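Local coordinates for arylesterase (Agrobacterium tumefaciens, PDB 3DCI), which probably hydrolyses ester bonds as a member of the SGNH hydrolase family, and binds a zinc ion, at residues 49-54 against 220-225; 131-136 against 148-153. One frame throughout, in Å; residues are numbered along the deposited sequence.

Interaction 1 of 2, residues 49-54 against 220-225; sequences HRWPDV and RALAAP
Leu222 lays one methyl over the indole of Trp51, while one turn further along the first helix Val54 meets the backbone N and CG of Arg220. The Trp51 side chain stands between its own backbone N and carbonyl carbon (chi1 79°), which carries the benzo half of the ring across to the other helix. Leu222 has its CD1 anti to CA (chi2 176°), and that methyl sits 3.7 Å from Trp51 CZ3. Leu222 CD1 lies 4.1 Å from the centroid of the six-membered ring of Trp51 and 29° off the normal, a CH-pi contact shifted toward the rim. Pro52 CD sits 3.3 Å above the opposite face, near the rim, and the indole thus has a neighbour on each face. Its NE1 is hydrogen-bonded to Thr34 OG1, which would help to set the rotation of the ring. This is the flank of an alpha/beta/alpha SGNH-type fold where helices 51-59 and 212-229 meet on one face of the parallel sheet, and Trp51 continues inward onto Ile106 and Met108 of strand 104-108. At the outer end, Val54 points CG1, anti to the backbone N, at the backbone and first carbons of Arg220: Val54 CG1 is 3.6 Å from Arg220 N and 3.8 Å from Arg220 CG. Beyond CG the arginine bends at its third torsion toward the exposed surface, its side chain also touching Glu58 of helix 51-59.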
loop_
_atom_site.group_PDB
_atom_site.type_symbol
_atom_site.label_atom_id
_atom_site.label_comp_id
_atom_site.label_asym_id
_atom_site.label_seq_id
_atom_site.Cartn_x
_atom_site.Cartn_y
_atom_site.Cartn_z
ATOM N N HIS A 49 6.240 29.844 20.358
ATOM C CA HIS A 49 6.273 30.452 19.035
ATOM C C HIS A 49 5.594 29.633 17.944
ATOM O O HIS A 49 5.500 30.116 16.824
ATOM C CB HIS A 49 7.726 30.767 18.634
ATOM C CG HIS A 49 8.340 31.861 19.453
ATOM N ND1 HIS A 49 9.571 31.741 20.059
ATOM C CD2 HIS A 49 7.871 33.086 19.787
ATOM C CE1 HIS A 49 9.836 32.849 20.730
ATOM N NE2 HIS A 49 8.815 33.678 20.589
ATOM N N ARG A 50 5.109 28.426 18.247
ATOM C CA ARG A 50 4.474 27.574 17.229
ATOM C C ARG A 50 3.057 28.057 16.954
ATOM O O ARG A 50 2.335 28.409 17.885
ATOM C CB ARG A 50 4.394 26.135 17.714
ATOM C CG ARG A 50 5.723 25.458 17.898
ATOM C CD ARG A 50 5.523 24.118 18.593
ATOM N NE ARG A 50 6.770 23.764 19.229
ATOM C CZ ARG A 50 6.894 22.882 20.201
ATOM N NH1 ARG A 50 5.831 22.220 20.672
ATOM N NH2 ARG A 50 8.094 22.670 20.689
ATOM N N TRP A 51 2.634 28.070 15.697
ATOM C CA TRP A 51 1.391 28.767 15.404
ATOM C C TRP A 51 0.163 28.128 16.088
ATOM O O TRP A 51 -0.684 28.858 16.566
ATOM C CB TRP A 51 1.216 29.065 13.900
ATOM C CG TRP A 51 0.768 27.972 12.998
ATOM C CD1 TRP A 51 1.531 27.325 12.060
ATOM C CD2 TRP A 51 -0.557 27.432 12.879
ATOM N NE1 TRP A 51 0.764 26.408 11.381
ATOM C CE2 TRP A 51 -0.516 26.445 11.866
ATOM C CE3 TRP A 51 -1.771 27.672 13.543
ATOM C CZ2 TRP A 51 -1.623 25.709 11.507
ATOM C CZ3 TRP A 51 -2.874 26.934 13.174
ATOM C CH2 TRP A 51 -2.796 25.971 12.171
ATOM N N PRO A 52 0.064 26.770 16.122
ATOM C CA PRO A 52 -1.080 26.197 16.842
ATOM C C PRO A 52 -1.157 26.545 18.336
ATOM O O PRO A 52 -2.243 26.868 18.807
ATOM C CB PRO A 52 -0.936 24.677 16.617
ATOM C CG PRO A 52 -0.089 24.555 15.390
ATOM C CD PRO A 52 0.865 25.719 15.464
ATOM N N ASP A 53 -0.035 26.501 19.058
ATOM C CA ASP A 53 0.014 26.924 20.472
ATOM C C ASP A 53 -0.277 28.406 20.672
ATOM O O ASP A 53 -0.935 28.799 21.653
ATOM C CB ASP A 53 1.394 26.655 21.084
ATOM C CG ASP A 53 1.404 26.817 22.609
ATOM O OD1 ASP A 53 0.943 25.860 23.286
ATOM O OD2 ASP A 53 1.850 27.892 23.142
ATOM N N VAL A 54 0.271 29.238 19.792
ATOM C CA VAL A 54 -0.009 30.680 19.799
ATOM C C VAL A 54 -1.494 30.933 19.570
ATOM O O VAL A 54 -2.122 31.637 20.338
ATOM C CB VAL A 54 0.822 31.443 18.733
ATOM C CG1 VAL A 54 0.395 32.915 18.619
ATOM C CG2 VAL A 54 2.313 31.366 19.058
ATOM N N ARG A 220 -1.103 34.362 15.694
ATOM C CA ARG A 220 -1.792 35.569 16.141
ATOM C C ARG A 220 -2.845 36.031 15.132
ATOM O O ARG A 220 -3.967 36.337 15.521
ATOM C CB ARG A 220 -0.778 36.664 16.426
ATOM C CG ARG A 220 -0.216 36.542 17.841
ATOM C CD ARG A 220 1.204 37.128 18.099
ATOM N NE ARG A 220 1.566 38.405 17.464
ATOM C CZ ARG A 220 0.819 39.514 17.402
ATOM N NH1 ARG A 220 1.328 40.595 16.816
ATOM N NH2 ARG A 220 -0.412 39.576 17.922
ATOM N N ALA A 221 -2.470 36.030 13.847
ATOM C CA ALA A 221 -3.329 36.481 12.742
ATOM C C ALA A 221 -4.538 35.555 12.533
ATOM O O ALA A 221 -5.619 36.011 12.153
ATOM C CB ALA A 221 -2.512 36.580 11.432
ATOM N N LEU A 222 -4.361 34.267 12.793
ATOM C CA LEU A 222 -5.472 33.298 12.648
ATOM C C LEU A 222 -6.561 33.398 13.718
ATOM O O LEU A 222 -7.670 32.918 13.510
ATOM C CB LEU A 222 -4.946 31.852 12.594
ATOM C CG LEU A 222 -4.215 31.473 11.296
ATOM C CD1 LEU A 222 -3.661 30.065 11.390
ATOM C CD2 LEU A 222 -5.157 31.577 10.089
ATOM N N ALA A 223 -6.261 34.041 14.837
ATOM C CA ALA A 223 -7.208 34.159 15.928
ATOM C C ALA A 223 -8.479 34.859 15.443
ATOM O O ALA A 223 -9.589 34.411 15.774
ATOM C CB ALA A 223 -6.580 34.886 17.114
ATOM N N ALA A 224 -8.328 35.893 14.600
ATOM C CA ALA A 224 -9.488 36.663 14.115
ATOM C C ALA A 224 -10.456 35.860 13.265
ATOM O O ALA A 224 -11.641 35.774 13.605
ATOM C CB ALA A 224 -9.051 37.947 13.388
ATOM N N PRO A 225 -9.976 35.265 12.151
ATOM C CA PRO A 225 -10.884 34.425 11.407
ATOM C C PRO A 225 -11.426 33.268 12.254
ATOM O O PRO A 225 -12.593 32.931 12.128
ATOM C CB PRO A 225 -10.030 33.922 10.236
ATOM C CG PRO A 225 -8.625 34.132 10.656
ATOM C CD PRO A 225 -8.646 35.330 11.520
#

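Interaction 2 of 2, residues 131-136 against 148-153; sequences RLAQIV and PKLLIV
Helix 131-136 runs roughly antiparallel to strand 149-153, Ala133 CA lying 7.4 Å from Leu150 CA and Val136 CA 7.1 Å from Pro148 CA. The closer approach of side chains is at Leu150: its CG is anti to the backbone N (chi1 178°), and with chi2 at 63° CD2 is the branch that extends away from CA, so that Leu150 CD2 lies 3.6 Å from Ala133 CB. Having only a methyl at Ala133 lets the leucine come close to the helix backbone, with Leu150 CD2 just 3.7 Å from Ala133 CA. One turn on, Val136 straddles two partners. Val136 CG1 lies 4.1 Å from Pro148 CG, equally near Pro148 O, the two side chains meeting at a slant, and Val136 CG2 leans the other way, a looser 4.4 Å from Leu150 CD1. On the outer side of the helix, Arg131 NH1 donates to Gln134 OE1 over 3.2 Å, a fairly straight bond (161°) in the guanidinium plane, while Ile135 CG1 lies over one guanidinium face, near its rim. Arg131 also packs on Gly82 of a second subunit and on Ile140 of a third. Helix 122-138 is the connection of a beta-alpha-beta crossover from strand 104-108 to 149-154. In the sheet, the strand bonds through its backbone to 104-108 on one side and, from Leu150, to His192 on the other; Leu132 and Ile135 turn to helix 88-99.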
loop_
_atom_site.group_PDB
_atom_site.type_symbol
_atom_site.label_atom_id
_atom_site.label_comp_id
_atom_site.label_asym_id
_atom_site.label_seq_id
_atom_site.Cartn_x
_atom_site.Cartn_y
_atom_site.Cartn_z
ATOM N N ARG A 131 -9.378 17.526 -2.333
ATOM C CA ARG A 131 -9.586 16.184 -1.774
ATOM C C ARG A 131 -9.673 16.223 -0.226
ATOM O O ARG A 131 -10.548 15.617 0.373
ATOM C CB ARG A 131 -8.514 15.216 -2.243
ATOM C CG ARG A 131 -8.664 13.781 -1.734
ATOM C CD ARG A 131 -10.010 13.163 -2.168
ATOM N NE ARG A 131 -10.235 11.930 -1.414
ATOM C CZ ARG A 131 -11.433 11.416 -1.145
ATOM N NH1 ARG A 131 -12.558 12.021 -1.541
ATOM N NH2 ARG A 131 -11.506 10.275 -0.462
ATOM N N LEU A 132 -8.808 16.986 0.420
ATOM C CA LEU A 132 -8.875 17.076 1.893
ATOM C C LEU A 132 -10.187 17.711 2.396
ATOM O O LEU A 132 -10.785 17.265 3.405
ATOM C CB LEU A 132 -7.673 17.856 2.412
ATOM C CG LEU A 132 -6.278 17.287 2.107
ATOM C CD1 LEU A 132 -5.181 18.115 2.755
ATOM C CD2 LEU A 132 -6.172 15.844 2.575
ATOM N N ALA A 133 -10.641 18.748 1.694
ATOM C CA ALA A 133 -11.933 19.354 1.988
ATOM C C ALA A 133 -13.058 18.309 1.920
ATOM O O ALA A 133 -13.884 18.214 2.825
ATOM C CB ALA A 133 -12.205 20.543 1.055
ATOM N N GLN A 134 -13.078 17.504 0.863
ATOM C CA GLN A 134 -14.099 16.457 0.704
ATOM C C GLN A 134 -14.037 15.437 1.825
ATOM O O GLN A 134 -15.073 14.966 2.315
ATOM C CB GLN A 134 -13.918 15.711 -0.605
ATOM C CG GLN A 134 -14.212 16.527 -1.829
ATOM C CD GLN A 134 -13.830 15.798 -3.132
ATOM O OE1 GLN A 134 -13.126 14.744 -3.145
ATOM N NE2 GLN A 134 -14.275 16.369 -4.231
ATOM N N ILE A 135 -12.823 15.078 2.221
ATOM C CA ILE A 135 -12.638 14.172 3.353
ATOM C C ILE A 135 -13.244 14.737 4.635
ATOM O O ILE A 135 -13.992 14.046 5.332
ATOM C CB ILE A 135 -11.142 13.840 3.571
ATOM C CG1 ILE A 135 -10.657 12.934 2.426
ATOM C CG2 ILE A 135 -10.922 13.168 4.972
ATOM C CD1 ILE A 135 -9.145 12.593 2.401
ATOM N N VAL A 136 -12.942 15.998 4.940
ATOM C CA VAL A 136 -13.471 16.645 6.142
ATOM C C VAL A 136 -15.008 16.655 6.088
ATOM O O VAL A 136 -15.662 16.341 7.087
ATOM C CB VAL A 136 -12.936 18.106 6.308
ATOM C CG1 VAL A 136 -13.724 18.844 7.399
ATOM C CG2 VAL A 136 -11.373 18.149 6.566
ATOM N N PRO A 148 -17.093 19.254 11.077
ATOM C CA PRO A 148 -16.402 20.504 11.382
ATOM C C PRO A 148 -16.466 21.526 10.243
ATOM O O PRO A 148 -16.614 21.148 9.089
ATOM C CB PRO A 148 -14.933 20.066 11.574
ATOM C CG PRO A 148 -14.887 18.599 11.368
ATOM C CD PRO A 148 -16.168 18.157 10.785
ATOM N N LYS A 149 -16.268 22.800 10.591
ATOM C CA LYS A 149 -15.982 23.833 9.622
ATOM C C LYS A 149 -14.540 23.660 9.158
ATOM O O LYS A 149 -13.776 22.921 9.780
ATOM C CB LYS A 149 -16.202 25.209 10.239
ATOM C CG LYS A 149 -17.682 25.514 10.446
ATOM C CD LYS A 149 -17.887 26.641 11.432
ATOM C CE LYS A 149 -19.378 26.883 11.692
ATOM N NZ LYS A 149 -20.116 27.148 10.398
ATOM N N LEU A 150 -14.190 24.326 8.058
ATOM C CA LEU A 150 -12.862 24.218 7.455
ATOM C C LEU A 150 -12.321 25.608 7.139
ATOM O O LEU A 150 -13.008 26.445 6.561
ATOM C CB LEU A 150 -12.928 23.385 6.169
ATOM C CG LEU A 150 -11.643 23.190 5.359
ATOM C CD1 LEU A 150 -10.592 22.428 6.178
ATOM C CD2 LEU A 150 -11.917 22.482 4.026
ATOM N N LEU A 151 -11.067 25.818 7.503
ATOM C CA LEU A 151 -10.305 26.978 7.134
ATOM C C LEU A 151 -9.082 26.480 6.375
ATOM O O LEU A 151 -8.270 25.737 6.918
ATOM C CB LEU A 151 -9.919 27.746 8.376
ATOM C CG LEU A 151 -8.999 28.965 8.243
ATOM C CD1 LEU A 151 -9.560 30.047 7.292
ATOM C CD2 LEU A 151 -8.722 29.536 9.658
ATOM N N ILE A 152 -9.026 26.853 5.092
ATOM C CA ILE A 152 -7.956 26.524 4.162
ATOM C C ILE A 152 -6.963 27.676 4.269
ATOM O O ILE A 152 -7.350 28.803 4.083
ATOM C CB ILE A 152 -8.530 26.425 2.707
ATOM C CG1 ILE A 152 -9.458 25.209 2.594
ATOM C CG2 ILE A 152 -7.426 26.345 1.650
ATOM C CD1 ILE A 152 -10.335 25.205 1.293
ATOM N N VAL A 153 -5.701 27.368 4.605
ATOM C CA VAL A 153 -4.659 28.347 4.778
ATOM C C VAL A 153 -3.537 28.178 3.739
ATOM O O VAL A 153 -2.920 27.104 3.626
ATOM C CB VAL A 153 -4.092 28.277 6.182
ATOM C CG1 VAL A 153 -2.991 29.350 6.359
ATOM C CG2 VAL A 153 -5.216 28.494 7.235
#

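How the interactions relate
The two contacts lie against opposite faces of the parallel sheet, their centres 18 Å apart, with interaction 2 nested in the chain between the two halves of interaction 1. They meet through the sheet itself: Leu150 faces helix 122-138, whereas Leu151 and Val153 turn to the other side, where Leu222 CD2 lies 4.1 Å from Leu151 CD2 and 4.2 Å from Val153 CG2. The zinc ion, held by His192 and Asp228, is about 12 Å from the side chains of Leu150 and Leu222. The His192 side chain is nearer, about 7 Å from that of Leu150, its backbone partner, and 9 Å from that of Leu222, which shares helix 212-229 with Asp228. Ser32, His209 and Asp206 are consistent with an SGNH catalytic triad.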